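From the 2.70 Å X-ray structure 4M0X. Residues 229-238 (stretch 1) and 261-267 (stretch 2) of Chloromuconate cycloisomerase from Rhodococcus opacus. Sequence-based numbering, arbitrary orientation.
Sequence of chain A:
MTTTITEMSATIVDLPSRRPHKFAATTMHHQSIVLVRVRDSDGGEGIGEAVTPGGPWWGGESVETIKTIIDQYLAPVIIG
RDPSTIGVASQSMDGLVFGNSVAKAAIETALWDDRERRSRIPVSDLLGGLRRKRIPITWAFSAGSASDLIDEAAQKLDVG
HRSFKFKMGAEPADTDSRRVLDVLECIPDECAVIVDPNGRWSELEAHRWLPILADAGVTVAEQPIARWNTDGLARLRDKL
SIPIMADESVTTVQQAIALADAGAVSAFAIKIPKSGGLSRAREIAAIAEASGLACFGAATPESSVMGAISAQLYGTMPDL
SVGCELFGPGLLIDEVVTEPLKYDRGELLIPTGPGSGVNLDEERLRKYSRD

Stretch 1, residues 229-238: NTDGLARLRD
Stretch 2 261-267: DAGAVSA

The centre of the contact is small and apolar. A264 packs against one side of the helix 230-238, and its CA lies 3.9 Å from the CA of A234. Both residues are alanines, with CA-to-CB bonds sideways; A234 CB and A264 CB are 4.2 Å apart. L233 CB is also 4.2 Å from A264 CB. One turn earlier, T230 (chi1 m) places CG2 3.7 Å from A264 CB, and T230 O lies 3.5 Å from the same methyl.

The CA-to-CB bond of L233 points toward stretch 2, with chi1 -104° and chi2 3°, both between wells. Its CG is 4.0 Å from V265 CG1. V265 has chi1 m and an extended backbone (-149/167), and its CA-to-CB bond points away from the helix. At the other end, A262 CB meets T230 CG2 at 3.8 Å.

Stretch 1 starts with N229 (-88/70, chi1 t) as N-cap: G232 N donates to N229 OD1 at 2.6 Å. Regular i to i+4 bonds follow, from L233 N to N229 O (2.9 Å) through D238 N to A234 O (3.2 Å). In stretch 2 the helix ends at A262. G263 then turns the chain with positive phi (67/30), which favours glycine.

R237 forms the polar edge and has the largest buried area of the contact. Its CA is 6.1 Å from V265 CA. The CA-to-CB bond of R237 points toward stretch 2, and the side chain is extended, with chi1 to chi3 all t and chi4 165°. R237 NH1 donates a weak hydrogen bond to G263 O at 3.4 Å, near the guanidinium plane. V265 O is closer to R237 NH1, at 2.8 Å, but lies over a face of the group, and the angle is too poor for a hydrogen bond. Water 1 accepts from R237 NH2 at 3.0 Å and hydrogen-bonds S266 OG at 2.9 Å.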

# COMPACT_ATOMS: atom_id res chain seq x y z
N ASN A 229 -14.84 12.81 2.14
CA ASN A 229 -14.19 11.90 3.10
C ASN A 229 -14.21 10.44 2.63
O ASN A 229 -14.91 9.58 3.20
CB ASN A 229 -14.74 12.10 4.51
CG ASN A 229 -13.84 11.50 5.57
OD1 ASN A 229 -13.13 10.55 5.32
ND2 ASN A 229 -13.89 12.03 6.77
N THR A 230 -13.41 10.20 1.59
CA THR A 230 -13.25 8.92 0.95
C THR A 230 -12.76 7.92 1.96
O THR A 230 -13.31 6.80 2.05
CB THR A 230 -12.21 9.00 -0.18
OG1 THR A 230 -12.68 9.88 -1.19
CG2 THR A 230 -11.99 7.67 -0.79
N ASP A 231 -11.74 8.29 2.71
CA ASP A 231 -11.20 7.37 3.72
C ASP A 231 -12.23 6.96 4.76
O ASP A 231 -12.30 5.80 5.16
CB ASP A 231 -10.00 7.99 4.40
CG ASP A 231 -8.84 8.15 3.46
OD1 ASP A 231 -8.80 7.51 2.38
OD2 ASP A 231 -7.94 8.94 3.81
N GLY A 232 -13.03 7.94 5.20
CA GLY A 232 -13.94 7.72 6.27
C GLY A 232 -15.01 6.80 5.77
O GLY A 232 -15.47 5.90 6.49
N LEU A 233 -15.39 7.03 4.51
CA LEU A 233 -16.35 6.16 3.85
C LEU A 233 -15.81 4.74 3.82
O LEU A 233 -16.53 3.81 4.14
CB LEU A 233 -16.57 6.64 2.44
CG LEU A 233 -17.81 7.41 2.00
CD1 LEU A 233 -18.82 7.73 3.12
CD2 LEU A 233 -17.36 8.61 1.17
N ALA A 234 -14.54 4.59 3.45
CA ALA A 234 -13.91 3.28 3.40
C ALA A 234 -13.84 2.58 4.74
O ALA A 234 -14.03 1.37 4.76
CB ALA A 234 -12.52 3.33 2.78
N ARG A 235 -13.55 3.31 5.82
CA ARG A 235 -13.51 2.71 7.15
C ARG A 235 -14.91 2.24 7.52
O ARG A 235 -15.05 1.20 8.18
CB ARG A 235 -13.06 3.67 8.25
CG ARG A 235 -11.57 3.83 8.43
CD ARG A 235 -11.28 5.09 9.24
NE ARG A 235 -10.17 5.88 8.69
CZ ARG A 235 -10.21 7.19 8.38
NH1 ARG A 235 -11.32 7.91 8.57
NH2 ARG A 235 -9.13 7.81 7.87
N LEU A 236 -15.94 3.00 7.12
CA LEU A 236 -17.33 2.68 7.44
C LEU A 236 -17.75 1.42 6.69
O LEU A 236 -18.40 0.52 7.28
CB LEU A 236 -18.27 3.81 7.05
CG LEU A 236 -18.71 4.84 8.07
CD1 LEU A 236 -19.79 5.63 7.39
CD2 LEU A 236 -19.28 4.27 9.35
N ARG A 237 -17.38 1.37 5.41
CA ARG A 237 -17.74 0.25 4.57
C ARG A 237 -17.19 -1.02 5.20
O ARG A 237 -17.86 -2.05 5.16
CB ARG A 237 -17.23 0.43 3.15
CG ARG A 237 -17.64 -0.69 2.24
CD ARG A 237 -16.80 -0.78 0.98
NE ARG A 237 -17.39 -1.83 0.14
CZ ARG A 237 -17.16 -2.06 -1.16
NH1 ARG A 237 -16.30 -1.31 -1.87
NH2 ARG A 237 -17.81 -3.05 -1.75
N ASP A 238 -16.02 -0.94 5.83
CA ASP A 238 -15.45 -2.08 6.56
C ASP A 238 -16.15 -2.39 7.90
O ASP A 238 -16.43 -3.53 8.19
CB ASP A 238 -13.94 -1.94 6.81
CG ASP A 238 -13.12 -1.85 5.51
OD1 ASP A 238 -13.52 -2.47 4.49
OD2 ASP A 238 -12.06 -1.17 5.51
N ASP A 261 -12.11 2.30 -6.52
CA ASP A 261 -10.88 1.59 -6.33
C ASP A 261 -10.16 1.97 -5.07
O ASP A 261 -9.15 1.38 -4.73
CB ASP A 261 -9.98 1.84 -7.52
CG ASP A 261 -9.17 3.06 -7.35
OD1 ASP A 261 -9.81 4.11 -7.10
OD2 ASP A 261 -7.93 2.96 -7.42
N ALA A 262 -10.64 3.02 -4.42
CA ALA A 262 -10.29 3.23 -3.04
C ALA A 262 -11.19 2.30 -2.24
O ALA A 262 -11.00 2.15 -1.06
CB ALA A 262 -10.50 4.68 -2.65
N GLY A 263 -12.16 1.66 -2.89
CA GLY A 263 -12.94 0.60 -2.24
C GLY A 263 -13.78 1.23 -1.15
O GLY A 263 -14.12 0.59 -0.17
N ALA A 264 -14.13 2.49 -1.39
CA ALA A 264 -14.79 3.34 -0.40
C ALA A 264 -16.32 3.21 -0.24
O ALA A 264 -16.87 3.73 0.73
CB ALA A 264 -14.41 4.81 -0.64
N VAL A 265 -17.01 2.56 -1.17
CA VAL A 265 -18.45 2.42 -1.04
C VAL A 265 -18.99 1.13 -1.67
O VAL A 265 -18.32 0.48 -2.45
CB VAL A 265 -19.23 3.64 -1.63
CG1 VAL A 265 -19.17 4.87 -0.73
CG2 VAL A 265 -18.79 3.96 -3.04
N SER A 266 -20.25 0.81 -1.36
CA SER A 266 -20.89 -0.38 -1.89
C SER A 266 -21.70 -0.10 -3.14
O SER A 266 -21.90 -1.01 -3.97
CB SER A 266 -21.82 -1.01 -0.83
OG SER A 266 -21.11 -1.34 0.34
N ALA A 267 -22.22 1.13 -3.25
CA ALA A 267 -23.08 1.49 -4.37
C ALA A 267 -23.00 2.95 -4.86
O ALA A 267 -22.42 3.82 -4.22
CB ALA A 267 -24.51 1.14 -4.04
O HOH W 1 -20.34 -3.97 -0.53